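Local structure of cytochrome C-type biogenesis protein ccmF (Thermus thermophilus, 6ZMQ) at residues V198-P203 / T272-T277; T218-T223 / H276-Q281; A298-L303 / F335-G340. The protein binds heme b within the membrane and probably acts as the lyase that joins heme to cytochrome c during its maturation. One frame throughout, in Å; residues are numbered along the deposited sequence.

Contact 1. Residues V198-P203 / T272-T277; sequences VGLSVP and TAFLHT. With HEM (protoporphyrin IX containing Fe), chain B.
L200 and F274 mark the nearest backbone approach of V198-P203 and T272-T277, two helical segments whose CA atoms come no closer than 10.3 Å at this pair. Both belong to a bundle of transmembrane helices that encloses a heme, and the pairing illustrates how a heme-bearing helix can be backed by a neighbour through very few side chains. The helix holding V198-P203 is kinked at P203, whose ring nitrogen makes no bond to the preceding turn.

F274 spans most of the gap. Its CG stands opposite the backbone N (chi1 167°), and this carries the phenyl ring across to the other helix. There CE2 meets the CD2 methyl of L200 at 4.2 Å, while CZ lies 4.4 Å from CB of P203; both carbons reach the ring obliquely. The contact is wholly apolar and buried, and N291 and F294 of helix 288-307 also touch the phenyl group.

On the heme side, H276 is one of two axial ligands of the iron, the other being H510. Its ND1 makes a weak hydrogen bond to T272 O, one turn back in the helix, which at most adds a slight restraint to a ring already bound to the iron. L275 accompanies it, its CD2 resting 3.6 Å from the propionate carbon CBD of the heme. The iron bond itself runs from H276 NE2 and measures 2.3 Å.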
# COMPACT_ATOMS: atom_id res chain seq x y z
N VAL A 198 2.27 3.80 -9.87
CA VAL A 198 2.16 4.46 -11.16
C VAL A 198 1.21 5.64 -11.06
O VAL A 198 1.40 6.64 -11.79
CB VAL A 198 1.83 3.44 -12.28
CG1 VAL A 198 2.87 2.34 -12.28
CG2 VAL A 198 0.49 2.82 -12.10
N GLY A 199 0.32 5.63 -10.05
CA GLY A 199 -0.41 6.84 -9.72
C GLY A 199 0.51 7.95 -9.25
O GLY A 199 0.58 9.00 -9.89
N LEU A 200 1.40 7.64 -8.30
CA LEU A 200 2.36 8.63 -7.83
C LEU A 200 3.45 8.91 -8.87
O LEU A 200 4.30 9.78 -8.63
CB LEU A 200 2.99 8.19 -6.50
CG LEU A 200 2.22 8.51 -5.21
CD1 LEU A 200 3.19 8.48 -4.05
CD2 LEU A 200 1.51 9.87 -5.27
N SER A 201 3.48 8.17 -9.99
CA SER A 201 4.36 8.54 -11.09
C SER A 201 3.98 9.88 -11.69
O SER A 201 4.84 10.75 -11.87
CB SER A 201 4.34 7.46 -12.16
OG SER A 201 3.25 7.61 -13.03
N VAL A 202 2.69 10.08 -11.98
CA VAL A 202 2.30 11.18 -12.87
C VAL A 202 2.30 12.56 -12.21
O VAL A 202 2.72 13.52 -12.87
CB VAL A 202 1.04 10.82 -13.66
CG1 VAL A 202 -0.02 10.23 -12.79
CG2 VAL A 202 0.43 11.98 -14.47
N PRO A 203 1.94 12.73 -10.92
CA PRO A 203 2.30 13.99 -10.23
C PRO A 203 3.79 14.31 -10.17
O PRO A 203 4.15 15.47 -10.43
CB PRO A 203 1.74 13.78 -8.81
CG PRO A 203 1.25 12.35 -8.80
CD PRO A 203 0.81 12.16 -10.19
N THR A 272 0.80 10.50 2.28
CA THR A 272 -0.27 11.10 3.09
C THR A 272 0.12 12.54 3.36
O THR A 272 -0.70 13.41 3.20
CB THR A 272 -0.33 10.47 4.47
OG1 THR A 272 -0.58 9.15 4.06
CG2 THR A 272 -1.54 10.93 5.24
N ALA A 273 1.36 12.77 3.73
CA ALA A 273 1.77 14.15 3.99
C ALA A 273 1.62 14.95 2.71
O ALA A 273 1.12 16.05 2.71
CB ALA A 273 3.19 14.12 4.44
N PHE A 274 2.01 14.32 1.63
CA PHE A 274 1.93 14.99 0.32
C PHE A 274 0.48 15.28 -0.02
O PHE A 274 0.22 16.34 -0.45
CB PHE A 274 2.57 14.10 -0.73
CG PHE A 274 2.27 14.51 -2.13
CD1 PHE A 274 2.55 15.77 -2.54
CD2 PHE A 274 1.70 13.63 -3.00
CE1 PHE A 274 2.27 16.13 -3.84
CE2 PHE A 274 1.42 13.99 -4.30
CZ PHE A 274 1.71 15.24 -4.71
N LEU A 275 -0.44 14.39 0.28
CA LEU A 275 -1.86 14.61 -0.04
C LEU A 275 -2.36 15.88 0.65
O LEU A 275 -3.00 16.70 0.02
CB LEU A 275 -2.57 13.36 0.46
CG LEU A 275 -3.93 13.10 -0.13
CD1 LEU A 275 -4.40 11.73 0.25
CD2 LEU A 275 -4.90 14.10 0.40
N HIS A 276 -2.06 16.01 1.93
CA HIS A 276 -2.43 17.21 2.70
C HIS A 276 -1.73 18.46 2.16
O HIS A 276 -2.39 19.45 2.10
CB HIS A 276 -2.21 16.94 4.20
CG HIS A 276 -3.20 16.02 4.81
ND1 HIS A 276 -3.52 14.83 4.28
CD2 HIS A 276 -3.93 16.12 5.92
CE1 HIS A 276 -4.41 14.25 5.02
NE2 HIS A 276 -4.69 15.01 6.01
N THR A 277 -0.45 18.43 1.81
CA THR A 277 0.20 19.65 1.30
C THR A 277 -0.37 19.99 -0.08
O THR A 277 -0.47 21.16 -0.38
CB THR A 277 1.68 19.63 1.66
OG1 THR A 277 2.32 18.68 0.84
CG2 THR A 277 1.88 19.15 3.06
CHA HEM B . -8.60 15.53 3.63
CHB HEM B . -6.72 17.41 7.75
CHC HEM B . -4.56 13.10 8.71
CHD HEM B . -6.86 11.20 4.85
C1A HEM B . -8.25 16.37 4.68
C2A HEM B . -8.62 17.74 4.73
C3A HEM B . -8.10 18.27 5.88
C4A HEM B . -7.39 17.26 6.55
CMA HEM B . -8.24 19.69 6.36
CAA HEM B . -9.46 18.50 3.71
CBA HEM B . -10.96 18.21 3.88
CGA HEM B . -11.48 18.69 5.21
O1A HEM B . -11.96 17.87 6.03
O2A HEM B . -11.42 19.91 5.50
C1B HEM B . -5.95 16.37 8.33
C2B HEM B . -5.09 16.57 9.44
C3B HEM B . -4.49 15.38 9.71
C4B HEM B . -4.97 14.43 8.72
CMB HEM B . -4.89 17.84 10.19
CAB HEM B . -3.51 15.08 10.77
CBB HEM B . -2.09 15.12 10.33
C1C HEM B . -5.06 12.20 7.79
C2C HEM B . -4.93 10.82 7.86
C3C HEM B . -5.59 10.31 6.77
C4C HEM B . -6.14 11.38 6.02
CMC HEM B . -4.21 10.00 8.90
CAC HEM B . -5.69 8.90 6.44
CBC HEM B . -6.91 8.15 6.80
C1D HEM B . -7.49 12.23 4.13
C2D HEM B . -8.16 12.06 2.83
C3D HEM B . -8.65 13.27 2.47
C4D HEM B . -8.29 14.18 3.59
CMD HEM B . -8.26 10.79 2.04
CAD HEM B . -9.42 13.62 1.21
CBD HEM B . -8.49 14.38 0.26
CGD HEM B . -9.09 14.67 -1.10
O1D HEM B . -9.48 15.82 -1.40
O2D HEM B . -9.16 13.76 -1.95
NA HEM B . -7.48 16.11 5.80
NB HEM B . -5.83 15.09 7.93
NC HEM B . -5.82 12.53 6.70
ND HEM B . -7.61 13.48 4.51
FE HEM B . -6.83 14.26 6.29

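Contact 2. Residues T218-T223 / H276-Q281; sequences TWVEET and HTAFVQ. With HEM (protoporphyrin IX containing Fe), chain B.
W219 and Q281 bring two hydrogen-bond donors together, the indole NE1 lying 3.4 Å from the amide NE2. Their planes stand 83° apart, and the amide nitrogen reaches the indole obliquely. Here the loop between helices 185-213 and 224-247 packs on the heme-bearing helix 266-284. The pair is a worked case of a close polar approach whose explanation lies elsewhere: Q281 NE2 donates to the backbone oxygen of Q217, and OE1 takes a weak bond from N291.

V220 and Q281 carry most of the packing, and CA of V220 comes within 6.2 Å of that of A278. The valine approaches Q281 from the opposite direction. With chi1 at 78°, one methyl, CG1, lies alongside the glutamine chain at 3.3 Å from CG, and the other, CG2, sits 3.4 Å from CB of A278. The CB of V220 covers one indole face of W219, at 3.8 Å above the ring centre, and the indole is stacked with F292.

Next to A278, F279 turns away from the loop toward the heme, whose propionate carbon CAA lies over one phenyl face. The loop leads into R224, which hydrogen-bonds the heme. No hydrogen bond crosses between the segments, and the contact rests mainly on van der Waals packing; the Q281 to Q217 bond, a polar link of helix to loop from just outside the segment, probably offsets the unfavourable donor-donor approach.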
# COMPACT_ATOMS: atom_id res chain seq x y z
N THR A 218 0.54 25.58 -10.44
CA THR A 218 -0.51 25.00 -11.27
C THR A 218 -0.43 23.49 -11.39
O THR A 218 -1.43 22.86 -11.75
CB THR A 218 -0.46 25.62 -12.67
OG1 THR A 218 -1.55 25.12 -13.46
CG2 THR A 218 0.86 25.29 -13.37
N TRP A 219 0.72 22.89 -11.09
CA TRP A 219 0.98 21.48 -11.36
C TRP A 219 0.17 20.52 -10.49
O TRP A 219 -0.10 19.40 -10.94
CB TRP A 219 2.46 21.18 -11.17
CG TRP A 219 2.88 21.22 -9.73
CD1 TRP A 219 3.13 22.34 -8.99
CD2 TRP A 219 3.09 20.10 -8.85
NE1 TRP A 219 3.47 21.99 -7.71
CE2 TRP A 219 3.46 20.62 -7.60
CE3 TRP A 219 3.00 18.72 -9.00
CZ2 TRP A 219 3.75 19.81 -6.51
CZ3 TRP A 219 3.29 17.90 -7.91
CH2 TRP A 219 3.66 18.46 -6.68
N VAL A 220 -0.24 20.90 -9.27
CA VAL A 220 -0.77 19.89 -8.36
C VAL A 220 -2.29 19.83 -8.44
O VAL A 220 -2.88 18.79 -8.10
CB VAL A 220 -0.29 20.10 -6.90
CG1 VAL A 220 -1.03 21.20 -6.20
CG2 VAL A 220 -0.41 18.80 -6.11
N GLU A 221 -2.94 20.88 -8.94
CA GLU A 221 -4.39 20.90 -9.03
C GLU A 221 -4.88 20.31 -10.34
O GLU A 221 -6.04 19.90 -10.42
CB GLU A 221 -4.88 22.33 -8.84
CG GLU A 221 -3.86 23.38 -9.26
CD GLU A 221 -4.35 24.79 -9.09
OE1 GLU A 221 -3.86 25.68 -9.82
OE2 GLU A 221 -5.20 25.02 -8.19
N GLU A 222 -4.00 20.22 -11.35
CA GLU A 222 -4.27 19.41 -12.52
C GLU A 222 -3.97 17.93 -12.31
O GLU A 222 -4.42 17.11 -13.12
CB GLU A 222 -3.44 19.91 -13.71
CG GLU A 222 -3.47 21.42 -13.94
CD GLU A 222 -2.25 21.90 -14.72
OE1 GLU A 222 -1.11 21.56 -14.33
OE2 GLU A 222 -2.43 22.61 -15.74
N THR A 223 -3.21 17.56 -11.28
CA THR A 223 -2.79 16.16 -11.13
C THR A 223 -3.44 15.48 -9.93
O THR A 223 -3.15 14.31 -9.65
CB THR A 223 -1.26 16.07 -11.03
OG1 THR A 223 -0.86 14.72 -11.28
CG2 THR A 223 -0.74 16.45 -9.65
N HIS A 276 -2.06 16.01 1.93
CA HIS A 276 -2.43 17.21 2.70
C HIS A 276 -1.73 18.46 2.16
O HIS A 276 -2.39 19.45 2.10
CB HIS A 276 -2.21 16.94 4.20
CG HIS A 276 -3.20 16.02 4.81
ND1 HIS A 276 -3.52 14.83 4.28
CD2 HIS A 276 -3.93 16.12 5.92
CE1 HIS A 276 -4.41 14.25 5.02
NE2 HIS A 276 -4.69 15.01 6.01
N THR A 277 -0.45 18.43 1.81
CA THR A 277 0.20 19.65 1.30
C THR A 277 -0.37 19.99 -0.08
O THR A 277 -0.47 21.16 -0.38
CB THR A 277 1.68 19.63 1.66
OG1 THR A 277 2.32 18.68 0.84
CG2 THR A 277 1.88 19.15 3.06
N ALA A 278 -0.69 18.99 -0.89
CA ALA A 278 -1.25 19.25 -2.22
C ALA A 278 -2.59 19.90 -2.01
O ALA A 278 -2.82 20.87 -2.62
CB ALA A 278 -1.39 17.99 -3.00
N PHE A 279 -3.37 19.41 -1.08
CA PHE A 279 -4.65 20.07 -0.82
C PHE A 279 -4.44 21.52 -0.40
O PHE A 279 -5.16 22.36 -0.87
CB PHE A 279 -5.32 19.34 0.33
CG PHE A 279 -6.47 20.12 0.86
CD1 PHE A 279 -7.62 20.26 0.12
CD2 PHE A 279 -6.37 20.80 2.05
CE1 PHE A 279 -8.66 21.02 0.59
CE2 PHE A 279 -7.42 21.56 2.51
CZ PHE A 279 -8.57 21.66 1.78
N VAL A 280 -3.46 21.83 0.43
CA VAL A 280 -3.29 23.23 0.88
C VAL A 280 -3.03 24.13 -0.32
O VAL A 280 -3.70 25.11 -0.45
CB VAL A 280 -2.17 23.40 1.90
CG1 VAL A 280 -1.81 24.84 2.08
CG2 VAL A 280 -2.58 22.80 3.21
N GLN A 281 -2.07 23.78 -1.15
CA GLN A 281 -1.78 24.70 -2.24
C GLN A 281 -2.91 24.67 -3.28
O GLN A 281 -3.24 25.72 -3.85
CB GLN A 281 -0.40 24.47 -2.87
CG GLN A 281 -0.34 23.62 -4.06
CD GLN A 281 1.07 23.44 -4.58
OE1 GLN A 281 1.94 22.95 -3.87
NE2 GLN A 281 1.29 23.79 -5.85
CHA HEM B . -8.60 15.53 3.63
CHB HEM B . -6.72 17.41 7.75
CHC HEM B . -4.56 13.10 8.71
CHD HEM B . -6.86 11.20 4.85
C1A HEM B . -8.25 16.37 4.68
C2A HEM B . -8.62 17.74 4.73
C3A HEM B . -8.10 18.27 5.88
C4A HEM B . -7.39 17.26 6.55
CMA HEM B . -8.24 19.69 6.36
CAA HEM B . -9.46 18.50 3.71
CBA HEM B . -10.96 18.21 3.88
CGA HEM B . -11.48 18.69 5.21
O1A HEM B . -11.96 17.87 6.03
O2A HEM B . -11.42 19.91 5.50
C1B HEM B . -5.95 16.37 8.33
C2B HEM B . -5.09 16.57 9.44
C3B HEM B . -4.49 15.38 9.71
C4B HEM B . -4.97 14.43 8.72
CMB HEM B . -4.89 17.84 10.19
CAB HEM B . -3.51 15.08 10.77
CBB HEM B . -2.09 15.12 10.33
C1C HEM B . -5.06 12.20 7.79
C2C HEM B . -4.93 10.82 7.86
C3C HEM B . -5.59 10.31 6.77
C4C HEM B . -6.14 11.38 6.02
CMC HEM B . -4.21 10.00 8.90
CAC HEM B . -5.69 8.90 6.44
CBC HEM B . -6.91 8.15 6.80
C1D HEM B . -7.49 12.23 4.13
C2D HEM B . -8.16 12.06 2.83
C3D HEM B . -8.65 13.27 2.47
C4D HEM B . -8.29 14.18 3.59
CMD HEM B . -8.26 10.79 2.04
CAD HEM B . -9.42 13.62 1.21
CBD HEM B . -8.49 14.38 0.26
CGD HEM B . -9.09 14.67 -1.10
O1D HEM B . -9.48 15.82 -1.40
O2D HEM B . -9.16 13.76 -1.95
NA HEM B . -7.48 16.11 5.80
NB HEM B . -5.83 15.09 7.93
NC HEM B . -5.82 12.53 6.70
ND HEM B . -7.61 13.48 4.51
FE HEM B . -6.83 14.26 6.29

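Contact 3. Residues A298-L303 / F335-G340; sequences AFAATL and FATGLG. With PTY (phosphatidylethanolamine), chain E.
A300 and A336 face each other across an antiparallel pair of transmembrane helices, and CB to CB they are 4.2 Å apart. The segment axes differ by 178° in direction and approach to 9.2 Å. With a methyl on each side, the two backbones can lie close, the CA atoms of this pair being 6.2 Å apart, and larger groups are left to flank the line of contact.

On one flank T337 turns its CG2 methyl to CB of A300 at 3.7 Å. Its chi1 of 36° sets the hydroxyl between the backbone N and the carbonyl carbon, where it bonds F333 O of its own helix, and leaves CG2 directed at A300. F299 fills the other flank. Its CB leaves the helix to one side, but the ring swings back until CE2 lies 4.2 Å from CB of A336, approached obliquely. The same ring is stacked with Y204 of helix 185-213, whose OH hydrogen-bonds A336 O, so a third helix is joined to the pair beside the phenyl group.

A flank of helix 325-345, beside the contact, meets lipid. F335 presents one face to an acyl chain of phosphatidylethanolamine, with C20 at 3.7 Å above the ring plane and offset toward the rim. One turn on, both methyls of L339 reach the same carbon nearer the tail end of that chain, CD1 at 3.7 Å and CD2 at 3.9 Å from C28.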
# COMPACT_ATOMS: atom_id res chain seq x y z
N ALA A 298 7.95 10.70 -1.72
CA ALA A 298 6.88 9.71 -1.78
C ALA A 298 6.97 8.82 -3.01
O ALA A 298 6.76 7.61 -2.91
CB ALA A 298 5.52 10.41 -1.73
N PHE A 299 7.32 9.40 -4.17
CA PHE A 299 7.40 8.63 -5.40
C PHE A 299 8.57 7.65 -5.38
O PHE A 299 8.41 6.47 -5.75
CB PHE A 299 7.51 9.58 -6.59
CG PHE A 299 7.95 8.91 -7.85
CD1 PHE A 299 7.07 8.08 -8.53
CD2 PHE A 299 9.24 9.09 -8.37
CE1 PHE A 299 7.46 7.45 -9.69
CE2 PHE A 299 9.63 8.45 -9.53
CZ PHE A 299 8.73 7.63 -10.18
N ALA A 300 9.77 8.12 -5.02
CA ALA A 300 10.91 7.21 -4.96
C ALA A 300 10.79 6.21 -3.81
O ALA A 300 11.28 5.07 -3.91
CB ALA A 300 12.21 8.00 -4.84
N ALA A 301 10.10 6.61 -2.72
CA ALA A 301 9.75 5.68 -1.65
C ALA A 301 8.84 4.58 -2.16
O ALA A 301 9.05 3.40 -1.83
CB ALA A 301 9.09 6.45 -0.52
N THR A 302 7.83 4.94 -2.96
CA THR A 302 6.92 3.95 -3.53
C THR A 302 7.63 3.04 -4.53
O THR A 302 7.27 1.87 -4.64
CB THR A 302 5.72 4.63 -4.20
OG1 THR A 302 5.10 5.53 -3.28
CG2 THR A 302 4.69 3.58 -4.59
N LEU A 303 8.66 3.56 -5.22
CA LEU A 303 9.53 2.72 -6.04
C LEU A 303 10.22 1.63 -5.22
O LEU A 303 10.09 0.44 -5.51
CB LEU A 303 10.59 3.57 -6.75
CG LEU A 303 11.67 2.70 -7.42
CD1 LEU A 303 11.19 2.03 -8.71
CD2 LEU A 303 12.95 3.47 -7.60
N PHE A 335 18.67 8.20 -8.86
CA PHE A 335 18.37 9.12 -9.95
C PHE A 335 17.09 9.92 -9.69
O PHE A 335 17.07 11.14 -9.89
CB PHE A 335 18.27 8.32 -11.26
CG PHE A 335 17.86 9.12 -12.46
CD1 PHE A 335 18.80 9.87 -13.15
CD2 PHE A 335 16.54 9.13 -12.90
CE1 PHE A 335 18.44 10.62 -14.26
CE2 PHE A 335 16.17 9.88 -14.00
CZ PHE A 335 17.12 10.62 -14.68
N ALA A 336 16.03 9.24 -9.22
CA ALA A 336 14.73 9.88 -9.00
C ALA A 336 14.78 10.93 -7.89
O ALA A 336 14.36 12.09 -8.09
CB ALA A 336 13.68 8.82 -8.70
N THR A 337 15.26 10.53 -6.69
CA THR A 337 15.43 11.47 -5.58
C THR A 337 16.39 12.61 -5.91
O THR A 337 16.10 13.77 -5.58
CB THR A 337 15.89 10.76 -4.30
OG1 THR A 337 16.80 9.69 -4.61
CG2 THR A 337 14.74 10.29 -3.44
N GLY A 338 17.50 12.31 -6.59
CA GLY A 338 18.47 13.34 -6.93
C GLY A 338 17.93 14.34 -7.93
O GLY A 338 18.16 15.54 -7.80
N LEU A 339 17.15 13.86 -8.91
CA LEU A 339 16.58 14.74 -9.93
C LEU A 339 15.53 15.68 -9.36
O LEU A 339 15.62 16.90 -9.57
CB LEU A 339 16.00 13.88 -11.06
CG LEU A 339 14.97 14.49 -12.00
CD1 LEU A 339 15.63 15.53 -12.89
CD2 LEU A 339 14.28 13.41 -12.84
N GLY A 340 14.56 15.13 -8.60
CA GLY A 340 13.52 15.98 -8.03
C GLY A 340 14.03 16.97 -7.00
O GLY A 340 13.69 18.16 -7.03
C1 PTY E . 25.91 -5.00 -13.79
C2 PTY E . 30.45 -9.28 -10.27
C3 PTY E . 29.31 -8.42 -9.73
O4 PTY E . 24.83 -5.71 -14.32
C5 PTY E . 25.69 -5.39 -11.30
C6 PTY E . 25.60 -4.36 -12.44
O7 PTY E . 24.34 -3.70 -12.45
C8 PTY E . 24.37 -2.30 -12.68
O10 PTY E . 25.40 -1.77 -12.93
C11 PTY E . 23.10 -1.43 -12.60
C12 PTY E . 23.33 0.02 -13.07
C13 PTY E . 22.31 1.02 -12.48
C14 PTY E . 21.78 2.04 -13.50
C15 PTY E . 20.33 2.46 -13.19
C16 PTY E . 20.01 3.90 -13.64
C17 PTY E . 18.84 3.90 -14.64
C18 PTY E . 18.01 5.20 -14.61
C19 PTY E . 17.01 5.23 -15.77
C20 PTY E . 16.43 6.64 -15.96
C21 PTY E . 15.92 6.83 -17.39
C22 PTY E . 16.27 8.23 -17.91
C23 PTY E . 15.24 9.26 -17.43
C24 PTY E . 15.51 10.63 -18.07
C25 PTY E . 14.38 11.63 -17.79
C26 PTY E . 14.92 12.82 -17.01
C27 PTY E . 14.23 14.11 -17.45
C28 PTY E . 14.41 15.16 -16.35
C29 PTY E . 14.29 16.57 -16.91
C30 PTY E . 24.88 -5.80 -15.72
C31 PTY E . 24.40 -4.62 -16.56
O30 PTY E . 25.32 -6.77 -16.25
C32 PTY E . 23.00 -4.21 -16.11
C33 PTY E . 22.57 -2.88 -16.73
C34 PTY E . 21.09 -2.63 -16.44
C35 PTY E . 20.66 -1.27 -17.00
C36 PTY E . 19.17 -1.27 -17.35
C37 PTY E . 18.91 -0.27 -18.48
C38 PTY E . 17.95 0.82 -18.00
C39 PTY E . 17.83 1.94 -19.03
C40 PTY E . 18.60 3.17 -18.54
C41 PTY E . 18.25 4.41 -19.36
C42 PTY E . 19.22 4.56 -20.53
C43 PTY E . 19.25 6.01 -20.99
C44 PTY E . 18.45 6.13 -22.28
P1 PTY E . 28.01 -6.73 -11.24
O11 PTY E . 28.33 -8.26 -10.71
O12 PTY E . 28.42 -5.74 -10.18
O13 PTY E . 28.86 -6.48 -12.47
O14 PTY E . 26.42 -6.54 -11.66
N1 PTY E . 31.70 -8.53 -10.19

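How the contacts relate
From the N terminus, helix 185-213 comes first, and contact 1 closes the long loop from it to helix 266-284. Contact 2 begins within that loop, at the turn before helix 224-247, and ends on the same heme-bearing helix, sharing H276 and T277 with contact 1. The two touch directly: P203 CD lies 3.2 Å from T223 OG1, and the rings of F274 and W219 also meet. Contact 3 follows in series, closing the shorter connection between the successive helices 288-307 and 325-345, separate from those overlapping loops. It adjoins contact 1, where the F299 ring packs on L200 and S201, but stays about 9 Å from contact 2 at the nearest atoms.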